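Local atomic coordinates of chitooligosaccharide oxidase (Gibberella zeae, PDB entry 6Y0R), a protein that oxidises the C1 hydroxyl of chitooligosaccharides to the lactone with a bicovalently bound FAD, reducing molecular oxygen to hydrogen peroxide. Residues G131-H136 with V326-A331; K232-D237 with V305-V310; T246-L251 with E353-V358; F407-A412 with F422-G427. One frame throughout, in Å; residues are numbered along the deposited sequence.

Contact 1: G131-H136 with V326-A331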
loop_
_atom_site.group_PDB
_atom_site.type_symbol
_atom_site.label_atom_id
_atom_site.label_comp_id
_atom_site.label_asym_id
_atom_site.label_seq_id
_atom_site.Cartn_x
_atom_site.Cartn_y
_atom_site.Cartn_z
ATOM N N GLY A 131 -7.184 12.346 -1.596
ATOM C CA GLY A 131 -6.650 12.624 -2.931
ATOM C C GLY A 131 -5.255 13.271 -2.906
ATOM O O GLY A 131 -4.668 13.342 -3.952
ATOM N N ALA A 132 -4.732 13.637 -1.747
ATOM C CA ALA A 132 -3.345 14.116 -1.624
ATOM C C ALA A 132 -2.395 12.940 -1.912
ATOM O O ALA A 132 -2.489 11.907 -1.207
ATOM C CB ALA A 132 -3.103 14.653 -0.252
ATOM N N ARG A 133 -1.448 13.117 -2.832
ATOM C CA ARG A 133 -0.419 12.076 -3.077
ATOM C C ARG A 133 0.669 12.161 -2.006
ATOM O O ARG A 133 0.845 13.235 -1.407
ATOM C CB ARG A 133 0.103 12.205 -4.499
ATOM C CG ARG A 133 -0.985 12.037 -5.543
ATOM C CD ARG A 133 -0.489 12.259 -6.962
ATOM N NE ARG A 133 -1.588 12.280 -7.888
ATOM C CZ ARG A 133 -2.175 11.199 -8.403
ATOM N NH1 ARG A 133 -3.268 11.309 -9.162
ATOM N NH2 ARG A 133 -1.654 10.018 -8.139
ATOM N N LEU A 134 1.345 11.044 -1.738
ATOM C CA LEU A 134 2.272 10.938 -0.588
ATOM C C LEU A 134 3.344 12.032 -0.697
ATOM O O LEU A 134 3.753 12.547 0.331
ATOM C CB LEU A 134 2.924 9.565 -0.545
ATOM C CG LEU A 134 1.979 8.407 -0.327
ATOM C CD1 LEU A 134 2.776 7.134 -0.243
ATOM C CD2 LEU A 134 1.138 8.597 0.911
ATOM N N GLY A 135 3.847 12.322 -1.885
ATOM C CA GLY A 135 4.899 13.367 -2.012
ATOM C C GLY A 135 4.364 14.720 -1.620
ATOM O O GLY A 135 5.071 15.522 -0.947
ATOM N N HIS A 136 3.096 14.988 -1.925
ATOM C CA HIS A 136 2.447 16.267 -1.559
ATOM C C HIS A 136 2.207 16.290 -0.051
ATOM O O HIS A 136 2.436 17.299 0.602
ATOM C CB HIS A 136 1.173 16.463 -2.362
ATOM C CG HIS A 136 0.461 17.716 -2.007
ATOM N ND1 HIS A 136 1.039 18.986 -2.224
ATOM C CD2 HIS A 136 -0.756 17.921 -1.460
ATOM C CE1 HIS A 136 0.162 19.908 -1.836
ATOM N NE2 HIS A 136 -0.953 19.280 -1.356
ATOM N N VAL A 326 8.316 15.116 -6.832
ATOM C CA VAL A 326 8.162 14.761 -5.399
ATOM C C VAL A 326 6.948 15.488 -4.813
ATOM O O VAL A 326 6.555 15.136 -3.683
ATOM C CB VAL A 326 9.459 15.035 -4.628
ATOM C CG1 VAL A 326 9.348 14.607 -3.187
ATOM C CG2 VAL A 326 10.612 14.322 -5.316
ATOM N N ASN A 327 6.339 16.407 -5.556
ATOM C CA ASN A 327 5.162 17.140 -5.049
ATOM C C ASN A 327 4.047 17.149 -6.081
ATOM O O ASN A 327 3.596 18.207 -6.525
ATOM C CB ASN A 327 5.552 18.515 -4.539
ATOM C CG ASN A 327 4.394 19.243 -3.893
ATOM O OD1 ASN A 327 3.468 18.638 -3.353
ATOM N ND2 ASN A 327 4.405 20.560 -3.983
ATOM N N PRO A 328 3.555 15.973 -6.520
ATOM C CA PRO A 328 2.543 15.946 -7.575
ATOM C C PRO A 328 1.141 16.297 -7.066
ATOM O O PRO A 328 0.688 15.737 -6.081
ATOM C CB PRO A 328 2.625 14.493 -8.068
ATOM C CG PRO A 328 3.002 13.734 -6.833
ATOM C CD PRO A 328 3.953 14.635 -6.074
ATOM N N THR A 329 0.502 17.268 -7.708
ATOM C CA THR A 329 -0.894 17.656 -7.420
ATOM C C THR A 329 -1.719 17.751 -8.710
ATOM O O THR A 329 -2.949 17.845 -8.583
ATOM C CB THR A 329 -0.950 18.963 -6.633
ATOM O OG1 THR A 329 -0.327 19.947 -7.459
ATOM C CG2 THR A 329 -0.240 18.888 -5.305
ATOM N N SER A 330 -1.107 17.775 -9.891
ATOM C CA SER A 330 -1.833 18.045 -11.159
ATOM C C SER A 330 -2.861 16.949 -11.435
ATOM O O SER A 330 -2.557 15.758 -11.261
ATOM C CB SER A 330 -0.919 18.159 -12.324
ATOM O OG SER A 330 -1.677 18.446 -13.492
ATOM N N ALA A 331 -4.015 17.330 -11.976
ATOM C CA ALA A 331 -5.012 16.374 -12.512
ATOM C C ALA A 331 -4.424 15.574 -13.682
ATOM O O ALA A 331 -4.944 14.469 -13.964
ATOM C CB ALA A 331 -6.261 17.138 -12.917
HETATM O O HOH W 1 -1.537 15.525 -4.431
HETATM O O HOH W 2 -3.224 14.433 -8.894
#
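H136 ND1 gives its hydrogen to N327 OD1 over 2.7 Å, the one direct hydrogen bond between the two segments. The acceptor lies almost exactly in the imidazole plane, the donor sits on a lone pair of OD1, and ring and amide planes differ by only 7°, making the two flat groups nearly coplanar. In H136, CG stands anti to the backbone N (chi1 178°), beside the carbonyl carbon. T329 adds a CH-pi contact: its CG2 sits over one face of the imidazole, 3.5 Å from the centroid. Outside the segments, Y116 meets the same ring edge-to-face.

The place is the N-terminus of helix 134-145 in the FAD-binding PCMH-type domain, with R133 at the N-cap position, and the partner is the loop between helix 312-320 and strand 338-346. The backbone closes in at G135, where the lack of a side chain lets V326 O come to 2.9 Å from CA in a CA-H...O contact. The aliphatic stem of R133 packs across P328, CD to CG 3.8 Å. Two waters bridge the segments: one takes the hydrogen of R133 N at 2.9 Å and gives one to P328 O, while the second joins R133 NE to S330 O, accepting from the former and donating to the latter. Beyond NE the guanidinium is gripped elsewhere, by a salt bridge to D113, hydrogen bonds to the carbonyls of G156 and G92, and a cation-pi contact with Y333, with the FAD about 6 Å from the side chain.

Contact 2: K232-D237 with V305-V310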
loop_
_atom_site.group_PDB
_atom_site.type_symbol
_atom_site.label_atom_id
_atom_site.label_comp_id
_atom_site.label_asym_id
_atom_site.label_seq_id
_atom_site.Cartn_x
_atom_site.Cartn_y
_atom_site.Cartn_z
ATOM N N LYS A 232 18.033 14.172 11.023
ATOM C CA LYS A 232 19.096 13.250 10.606
ATOM C C LYS A 232 18.482 11.859 10.445
ATOM O O LYS A 232 18.065 11.240 11.452
ATOM C CB LYS A 232 20.239 13.250 11.612
ATOM C CG LYS A 232 21.050 14.551 11.668
ATOM C CD LYS A 232 22.092 14.551 12.736
ATOM C CE LYS A 232 22.891 15.842 12.808
ATOM N NZ LYS A 232 22.107 16.989 13.344
ATOM N N ILE A 233 18.513 11.368 9.217
ATOM C CA ILE A 233 17.982 10.024 8.894
ATOM C C ILE A 233 18.910 9.511 7.814
ATOM O O ILE A 233 19.217 10.244 6.884
ATOM C CB ILE A 233 16.483 10.024 8.520
ATOM C CG1 ILE A 233 16.067 8.601 8.140
ATOM C CG2 ILE A 233 16.121 11.003 7.415
ATOM C CD1 ILE A 233 14.601 8.335 8.308
ATOM N N THR A 234 19.406 8.307 7.992
ATOM C CA THR A 234 20.457 7.743 7.146
ATOM C C THR A 234 19.864 6.650 6.257
ATOM O O THR A 234 19.500 5.608 6.790
ATOM C CB THR A 234 21.604 7.233 8.017
ATOM O OG1 THR A 234 22.066 8.314 8.833
ATOM C CG2 THR A 234 22.740 6.673 7.198
ATOM N N TYR A 235 19.957 6.817 4.951
ATOM C CA TYR A 235 19.620 5.723 4.010
ATOM C C TYR A 235 20.885 4.931 3.800
ATOM O O TYR A 235 22.007 5.468 3.933
ATOM C CB TYR A 235 18.981 6.216 2.724
ATOM C CG TYR A 235 19.806 7.120 1.866
ATOM C CD1 TYR A 235 20.730 6.598 0.986
ATOM C CD2 TYR A 235 19.521 8.478 1.827
ATOM C CE1 TYR A 235 21.414 7.428 0.107
ATOM C CE2 TYR A 235 20.207 9.314 0.960
ATOM C CZ TYR A 235 21.179 8.790 0.126
ATOM O OH TYR A 235 21.880 9.591 -0.754
ATOM N N PHE A 236 20.725 3.647 3.522
ATOM C CA PHE A 236 21.898 2.775 3.380
ATOM C C PHE A 236 21.585 1.642 2.415
ATOM O O PHE A 236 20.441 1.327 2.140
ATOM C CB PHE A 236 22.365 2.229 4.722
ATOM C CG PHE A 236 21.390 1.353 5.465
ATOM C CD1 PHE A 236 20.463 1.892 6.345
ATOM C CD2 PHE A 236 21.392 -0.025 5.261
ATOM C CE1 PHE A 236 19.565 1.075 7.013
ATOM C CE2 PHE A 236 20.493 -0.839 5.936
ATOM C CZ PHE A 236 19.578 -0.280 6.809
ATOM N N ASP A 237 22.667 1.079 1.892
ATOM C CA ASP A 237 22.637 -0.045 0.943
ATOM C C ASP A 237 23.806 -0.966 1.245
ATOM O O ASP A 237 24.885 -0.476 1.648
ATOM C CB ASP A 237 22.662 0.477 -0.493
ATOM C CG ASP A 237 21.417 1.276 -0.850
ATOM O OD1 ASP A 237 20.360 0.637 -1.176
ATOM O OD2 ASP A 237 21.463 2.526 -0.684
ATOM N N VAL A 305 28.993 -1.377 3.595
ATOM C CA VAL A 305 27.771 -0.555 3.739
ATOM C C VAL A 305 28.060 0.787 3.074
ATOM O O VAL A 305 29.075 1.412 3.442
ATOM C CB VAL A 305 27.435 -0.372 5.216
ATOM C CG1 VAL A 305 26.282 0.581 5.448
ATOM C CG2 VAL A 305 27.160 -1.726 5.862
ATOM N N THR A 306 27.181 1.220 2.189
ATOM C CA THR A 306 27.148 2.623 1.714
ATOM C C THR A 306 26.010 3.316 2.456
ATOM O O THR A 306 24.979 2.697 2.698
ATOM C CB THR A 306 27.016 2.739 0.200
ATOM O OG1 THR A 306 25.764 2.196 -0.208
ATOM C CG2 THR A 306 28.151 2.053 -0.542
ATOM N N ALA A 307 26.182 4.568 2.842
ATOM C CA ALA A 307 25.195 5.258 3.697
ATOM C C ALA A 307 25.362 6.764 3.595
ATOM O O ALA A 307 26.526 7.290 3.466
ATOM C CB ALA A 307 25.317 4.806 5.122
ATOM N N THR A 308 24.246 7.446 3.674
ATOM C CA THR A 308 24.219 8.917 3.605
ATOM C C THR A 308 23.194 9.429 4.598
ATOM O O THR A 308 22.047 8.970 4.557
ATOM C CB THR A 308 23.909 9.416 2.198
ATOM O OG1 THR A 308 24.850 8.884 1.262
ATOM C CG2 THR A 308 23.932 10.925 2.157
ATOM N N THR A 309 23.596 10.390 5.426
ATOM C CA THR A 309 22.649 11.053 6.332
ATOM C C THR A 309 22.056 12.270 5.624
ATOM O O THR A 309 22.841 13.175 5.174
ATOM C CB THR A 309 23.312 11.425 7.654
ATOM O OG1 THR A 309 23.902 10.254 8.206
ATOM C CG2 THR A 309 22.337 12.001 8.655
ATOM N N VAL A 310 20.753 12.367 5.663
ATOM C CA VAL A 310 19.951 13.478 5.095
ATOM C C VAL A 310 18.889 13.855 6.127
ATOM O O VAL A 310 18.900 13.315 7.242
ATOM C CB VAL A 310 19.353 13.053 3.747
ATOM C CG1 VAL A 310 20.429 12.850 2.703
ATOM C CG2 VAL A 310 18.517 11.795 3.866
HETATM O O HOH W 3 23.634 3.964 0.106
#
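Y235 lays its ring over T308, with the threonine CB under the ring face, 3.9 Å from the centroid, and the two side chains pointing the same way. CG of Y235 stands between the backbone N and the carbonyl carbon (chi1 62°), the crowded position, and the ring end comes nearer the neighbouring strand. Next to it V310 crosses the tyrosine at about a right angle and brings CG1 to 3.9 Å from Y235 CE2, filling the notch beside the ring.

On the reverse face the relief is gentler. A307 is the low spot: its small CB meets two bumps of the other strand, T234 CG2 at 3.8 Å and F236 CB at 3.9 Å, while the F236 ring leads off toward L289 and L293 of helix 286-300. Strands 233-239 and 305-310 are antiparallel neighbours at one margin of a seven-stranded antiparallel sheet, and 305-310 is its outermost strand within the chain. Helix 312-320 covers the face carrying I233, Y235 and V310, and H318 from it stacks on the tyrosine ring; helix 286-300 lies against the face of F236 and T309 and also touches V305. I233 with V310, Y235 with T308 and D237 with T306 form the hydrogen-bonded pairs, each joined by two backbone bonds. In the non-hydrogen-bonded pair T234 and T309, the hydroxyls meet across the gap, OG1 to OG1 2.7 Å, and T234 OG1 is also hydrogen-bonded to G284 O. A water fits between D237 and T306, donating to D237 OD2 at 2.7 Å and hydrogen-bonded to T306 OG1 at 2.8 Å.

Contact 3: T246-L251 with E353-V358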
loop_
_atom_site.group_PDB
_atom_site.type_symbol
_atom_site.label_atom_id
_atom_site.label_comp_id
_atom_site.label_asym_id
_atom_site.label_seq_id
_atom_site.Cartn_x
_atom_site.Cartn_y
_atom_site.Cartn_z
ATOM N N THR A 246 25.454 -19.409 -0.663
ATOM C CA THR A 246 25.621 -18.369 0.361
ATOM C C THR A 246 24.286 -17.680 0.630
ATOM O O THR A 246 24.132 -17.196 1.740
ATOM C CB THR A 246 26.683 -17.356 -0.037
ATOM O OG1 THR A 246 26.462 -16.871 -1.359
ATOM C CG2 THR A 246 28.068 -17.986 -0.006
ATOM N N ALA A 247 23.373 -17.665 -0.345
ATOM C CA ALA A 247 22.120 -16.872 -0.175
ATOM C C ALA A 247 21.235 -17.434 0.934
ATOM O O ALA A 247 20.650 -16.655 1.680
ATOM C CB ALA A 247 21.340 -16.738 -1.458
ATOM N N PRO A 248 20.999 -18.757 1.072
ATOM C CA PRO A 248 20.099 -19.209 2.136
ATOM C C PRO A 248 20.502 -18.750 3.539
ATOM O O PRO A 248 19.713 -18.241 4.255
ATOM C CB PRO A 248 20.096 -20.740 1.991
ATOM C CG PRO A 248 20.450 -20.945 0.533
ATOM C CD PRO A 248 21.466 -19.862 0.208
ATOM N N GLN A 249 21.774 -18.900 3.909
ATOM C CA GLN A 249 22.211 -18.504 5.253
ATOM C C GLN A 249 22.250 -16.983 5.343
ATOM O O GLN A 249 21.939 -16.502 6.418
ATOM C CB GLN A 249 23.603 -19.027 5.599
ATOM C CG GLN A 249 23.985 -18.731 7.037
ATOM C CD GLN A 249 23.288 -19.627 8.017
ATOM O OE1 GLN A 249 23.290 -20.851 7.873
ATOM N NE2 GLN A 249 22.666 -19.028 9.011
ATOM N N GLY A 250 22.569 -16.279 4.258
ATOM C CA GLY A 250 22.524 -14.807 4.227
ATOM C C GLY A 250 21.100 -14.306 4.490
ATOM O O GLY A 250 20.898 -13.415 5.345
ATOM N N LEU A 251 20.090 -14.873 3.827
ATOM C CA LEU A 251 18.672 -14.447 4.064
ATOM C C LEU A 251 18.232 -14.788 5.483
ATOM O O LEU A 251 17.594 -13.958 6.160
ATOM C CB LEU A 251 17.752 -15.139 3.054
ATOM C CG LEU A 251 17.969 -14.758 1.599
ATOM C CD1 LEU A 251 17.241 -15.726 0.672
ATOM C CD2 LEU A 251 17.544 -13.334 1.342
ATOM N N GLU A 353 13.390 -23.512 4.500
ATOM C CA GLU A 353 12.460 -22.712 3.662
ATOM C C GLU A 353 13.250 -21.703 2.822
ATOM O O GLU A 353 12.970 -21.545 1.644
ATOM C CB GLU A 353 11.424 -22.041 4.555
ATOM C CG GLU A 353 10.396 -23.044 5.054
ATOM C CD GLU A 353 9.569 -22.704 6.283
ATOM O OE1 GLU A 353 9.933 -21.788 7.070
ATOM O OE2 GLU A 353 8.552 -23.428 6.488
ATOM N N PHE A 354 14.275 -21.053 3.387
ATOM C CA PHE A 354 15.075 -20.128 2.560
ATOM C C PHE A 354 15.800 -20.924 1.467
ATOM O O PHE A 354 15.949 -20.419 0.353
ATOM C CB PHE A 354 16.042 -19.301 3.403
ATOM C CG PHE A 354 15.398 -18.146 4.124
ATOM C CD1 PHE A 354 14.790 -17.132 3.395
ATOM C CD2 PHE A 354 15.379 -18.063 5.514
ATOM C CE1 PHE A 354 14.221 -16.045 4.041
ATOM C CE2 PHE A 354 14.809 -16.963 6.154
ATOM C CZ PHE A 354 14.238 -15.956 5.419
ATOM N N LYS A 355 16.273 -22.142 1.765
ATOM C CA LYS A 355 16.915 -22.992 0.723
ATOM C C LYS A 355 15.949 -23.298 -0.430
ATOM O O LYS A 355 16.369 -23.157 -1.575
ATOM C CB LYS A 355 17.457 -24.298 1.314
ATOM C CG LYS A 355 18.761 -24.122 2.056
ATOM C CD LYS A 355 19.367 -25.448 2.536
ATOM C CE LYS A 355 20.588 -25.192 3.396
ATOM N NZ LYS A 355 20.956 -26.363 4.227
ATOM N N SER A 356 14.675 -23.601 -0.150
ATOM C CA SER A 356 13.653 -23.866 -1.199
ATOM C C SER A 356 13.493 -22.635 -2.071
ATOM O O SER A 356 13.472 -22.721 -3.291
ATOM C CB SER A 356 12.319 -24.247 -0.629
ATOM O OG SER A 356 12.471 -25.389 0.189
ATOM N N PHE A 357 13.344 -21.477 -1.418
ATOM C CA PHE A 357 13.213 -20.174 -2.094
ATOM C C PHE A 357 14.414 -19.909 -3.000
ATOM O O PHE A 357 14.269 -19.580 -4.179
ATOM C CB PHE A 357 13.015 -19.113 -1.012
ATOM C CG PHE A 357 13.008 -17.707 -1.513
ATOM C CD1 PHE A 357 12.052 -17.274 -2.401
ATOM C CD2 PHE A 357 13.913 -16.782 -1.020
ATOM C CE1 PHE A 357 12.048 -15.963 -2.854
ATOM C CE2 PHE A 357 13.902 -15.473 -1.466
ATOM C CZ PHE A 357 12.972 -15.071 -2.394
ATOM N N VAL A 358 15.628 -19.981 -2.447
ATOM C CA VAL A 358 16.877 -19.692 -3.199
ATOM C C VAL A 358 17.010 -20.709 -4.362
ATOM O O VAL A 358 17.423 -20.306 -5.442
ATOM C CB VAL A 358 18.081 -19.734 -2.246
ATOM C CG1 VAL A 358 19.369 -19.774 -3.032
ATOM C CG2 VAL A 358 18.073 -18.572 -1.250
#
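L251 reaches V358 with CG anti to its carbonyl carbon (chi1 -65°) and the chain running on extended (chi2 167°), which drives CD1 to 3.5 Å from V358 CG2. The same methyl comes to the edge of the F357 ring, close to its plane, 3.9 Å from CD2. F354 also has CG anti to the carbonyl carbon, and its ring offers a face to L251: CB sits over it, 3.9 Å from the centroid and displaced toward the CD1 side of the rim.

P248, in the first turn of its helix, forms the other half of the joint. Its ring crosses V358 at about a right angle, CG to CG2 3.8 Å, and its CB meets the aliphatic stem of K355 at CG, 3.6 Å away. A247 CB completes the pocket round V358 CG2. The segments of helices 247-260 and 351-367 run at 128° to one another, with axes 8.5 Å apart at the closest. Strand 371-378 lies beneath: M376 touches both L251 and F354, and L374 touches F357, which places this helix pair on the large antiparallel sheet.

Nothing polar bonds one segment to the other. The joint rests on methyls, ring carbons and the proline fitting against each other, and hence on burial of apolar surface, with the lysine stem lining its more exposed margin.

Contact 4: F407-A412 with F422-G427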
loop_
_atom_site.group_PDB
_atom_site.type_symbol
_atom_site.label_atom_id
_atom_site.label_comp_id
_atom_site.label_asym_id
_atom_site.label_seq_id
_atom_site.Cartn_x
_atom_site.Cartn_y
_atom_site.Cartn_z
ATOM N N PHE A 407 6.325 -9.371 -4.878
ATOM C CA PHE A 407 6.813 -10.042 -6.112
ATOM C C PHE A 407 6.268 -9.276 -7.311
ATOM O O PHE A 407 5.085 -8.968 -7.309
ATOM C CB PHE A 407 6.342 -11.495 -6.187
ATOM C CG PHE A 407 6.547 -12.314 -4.937
ATOM C CD1 PHE A 407 7.787 -12.872 -4.661
ATOM C CD2 PHE A 407 5.536 -12.450 -3.995
ATOM C CE1 PHE A 407 7.990 -13.642 -3.525
ATOM C CE2 PHE A 407 5.735 -13.241 -2.861
ATOM C CZ PHE A 407 6.972 -13.792 -2.615
ATOM N N TYR A 408 7.119 -8.953 -8.274
ATOM C CA TYR A 408 6.767 -8.014 -9.368
ATOM C C TYR A 408 7.339 -8.521 -10.691
ATOM O O TYR A 408 8.483 -9.007 -10.705
ATOM C CB TYR A 408 7.289 -6.634 -9.010
ATOM C CG TYR A 408 6.625 -5.434 -9.615
ATOM C CD1 TYR A 408 7.010 -4.972 -10.860
ATOM C CD2 TYR A 408 5.739 -4.669 -8.869
ATOM C CE1 TYR A 408 6.494 -3.796 -11.402
ATOM C CE2 TYR A 408 5.195 -3.509 -9.404
ATOM C CZ TYR A 408 5.585 -3.058 -10.656
ATOM O OH TYR A 408 5.046 -1.897 -11.126
ATOM N N ASP A 409 6.537 -8.412 -11.752
ATOM C CA ASP A 409 6.982 -8.766 -13.124
ATOM C C ASP A 409 6.411 -7.724 -14.068
ATOM O O ASP A 409 5.195 -7.550 -14.074
ATOM C CB ASP A 409 6.549 -10.168 -13.462
ATOM C CG ASP A 409 7.049 -10.638 -14.829
ATOM O OD1 ASP A 409 8.105 -10.146 -15.270
ATOM O OD2 ASP A 409 6.437 -11.554 -15.332
ATOM N N SER A 410 7.273 -7.097 -14.862
ATOM C CA SER A 410 6.944 -5.925 -15.699
ATOM C C SER A 410 7.307 -6.223 -17.158
ATOM O O SER A 410 8.304 -6.899 -17.385
ATOM C CB SER A 410 7.740 -4.743 -15.207
ATOM O OG SER A 410 7.386 -3.614 -15.933
ATOM N N VAL A 411 6.518 -5.707 -18.084
ATOM C CA VAL A 411 6.810 -5.733 -19.553
ATOM C C VAL A 411 6.677 -4.309 -20.081
ATOM O O VAL A 411 6.213 -3.406 -19.355
ATOM C CB VAL A 411 5.885 -6.715 -20.283
ATOM C CG1 VAL A 411 6.024 -8.135 -19.760
ATOM C CG2 VAL A 411 4.429 -6.281 -20.227
ATOM N N ALA A 412 7.098 -4.068 -21.325
ATOM C CA ALA A 412 7.091 -2.692 -21.845
ATOM C C ALA A 412 5.634 -2.238 -22.009
ATOM O O ALA A 412 4.724 -3.116 -22.130
ATOM C CB ALA A 412 7.853 -2.601 -23.152
ATOM N N PHE A 422 2.244 -15.155 -14.789
ATOM C CA PHE A 422 1.445 -15.585 -13.626
ATOM C C PHE A 422 2.101 -16.784 -12.965
ATOM O O PHE A 422 2.121 -16.854 -11.713
ATOM C CB PHE A 422 0.000 -15.912 -14.034
ATOM C CG PHE A 422 -0.753 -14.777 -14.678
ATOM C CD1 PHE A 422 -0.773 -13.512 -14.112
ATOM C CD2 PHE A 422 -1.522 -14.973 -15.824
ATOM C CE1 PHE A 422 -1.485 -12.472 -14.671
ATOM C CE2 PHE A 422 -2.281 -13.943 -16.354
ATOM C CZ PHE A 422 -2.233 -12.680 -15.815
ATOM N N ASN A 423 2.539 -17.785 -13.756
ATOM C CA ASN A 423 3.086 -19.024 -13.156
ATOM C C ASN A 423 4.471 -18.732 -12.551
ATOM O O ASN A 423 4.796 -19.338 -11.529
ATOM C CB ASN A 423 3.162 -20.197 -14.138
ATOM C CG ASN A 423 2.937 -21.520 -13.426
ATOM O OD1 ASN A 423 1.896 -21.721 -12.797
ATOM N ND2 ASN A 423 3.894 -22.430 -13.513
ATOM N N LEU A 424 5.231 -17.826 -13.136
ATOM C CA LEU A 424 6.571 -17.472 -12.609
ATOM C C LEU A 424 6.357 -16.901 -11.203
ATOM O O LEU A 424 7.052 -17.324 -10.239
ATOM C CB LEU A 424 7.211 -16.405 -13.489
ATOM C CG LEU A 424 8.488 -15.775 -12.926
ATOM C CD1 LEU A 424 9.567 -16.811 -12.757
ATOM C CD2 LEU A 424 8.964 -14.634 -13.805
ATOM N N ILE A 425 5.455 -15.919 -11.095
ATOM C CA ILE A 425 5.268 -15.213 -9.784
ATOM C C ILE A 425 4.628 -16.159 -8.762
ATOM O O ILE A 425 5.004 -16.127 -7.550
ATOM C CB ILE A 425 4.467 -13.924 -10.013
ATOM C CG1 ILE A 425 5.260 -12.883 -10.799
ATOM C CG2 ILE A 425 3.949 -13.327 -8.703
ATOM C CD1 ILE A 425 6.535 -12.443 -10.138
ATOM N N LYS A 426 3.636 -16.952 -9.162
ATOM C CA LYS A 426 3.051 -17.972 -8.273
ATOM C C LYS A 426 4.153 -18.905 -7.761
ATOM O O LYS A 426 4.159 -19.270 -6.588
ATOM C CB LYS A 426 1.974 -18.767 -9.005
ATOM C CG LYS A 426 1.255 -19.771 -8.122
ATOM C CD LYS A 426 0.046 -20.405 -8.783
ATOM C CE LYS A 426 0.404 -21.109 -10.073
ATOM N NZ LYS A 426 0.602 -22.568 -9.895
ATOM N N GLY A 427 5.062 -19.314 -8.639
ATOM C CA GLY A 427 6.114 -20.272 -8.253
ATOM C C GLY A 427 7.078 -19.624 -7.261
ATOM O O GLY A 427 7.425 -20.298 -6.270
#
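L424 is the first residue of 422-427 to come against strand 403-411, and it does so lightly: its CD2 lies 4.3 Å from D409 OD2. The next residue, I425, carries most of the contact, and its three outer carbons spread over F407, Y408 and D409, with overlap. CG1 is anti to the carbonyl carbon (chi1 -69°) and lies 4.0 Å from D409 CB. CG2 points the other way along the strand, to F407 CB at 3.9 Å. CD1 is folded back (chi2 -60°) and sits over the backbone between them, 4.0 Å from Y408 O. I425 thus spreads along one side of the strand, and it also touches Y340 and S342 of the adjoining strand 338-346.

A short loop leads from the strand to this helix, and the two segments lie nearly antiparallel, 161° between their directions, with axes 8.9 Å apart. Side chains alternate: F407 and D409 point toward the helix, although the F407 ring veers off to L344 and L374, while Y408 points to the other face of the sheet. There Y408 lies about 6 Å from the FAD, stacks with F339 and W373, and bonds through OH to D337.

Between the two segments the contact is carbon against carbon, apart from the D409 carboxylate beside L424. Its OD2 is hydrogen-bonded to Y417 OH; burial beside L424 and I425 carbons would tend to raise its pKa, while the bond to Y417 OH and nearby H370 would tend to stabilise the charge, so the net shift is uncertain.

How the contacts relate
From the N terminus, the chain opens contact 1 at 131-136, in the FAD-binding domain, and enters the seven-stranded sheet at 232-237, opening contact 2. Helix 247-260 follows directly and opens contact 3. Strand 305-310 then closes contact 2, and 326-331 closes contact 1, whose loop therefore holds all of contact 2. Contact 3 closes later, at 353-358, so it crosses both. Contact 4 comes last and in series, a short strand-to-helix closure. Contacts 2 and 4 reach the same sheet, about 17 Å apart at their nearest atoms; contacts 3 and 4 come within about 5 Å, and contact 1 ties the sheet's connecting loop to the FAD-binding domain.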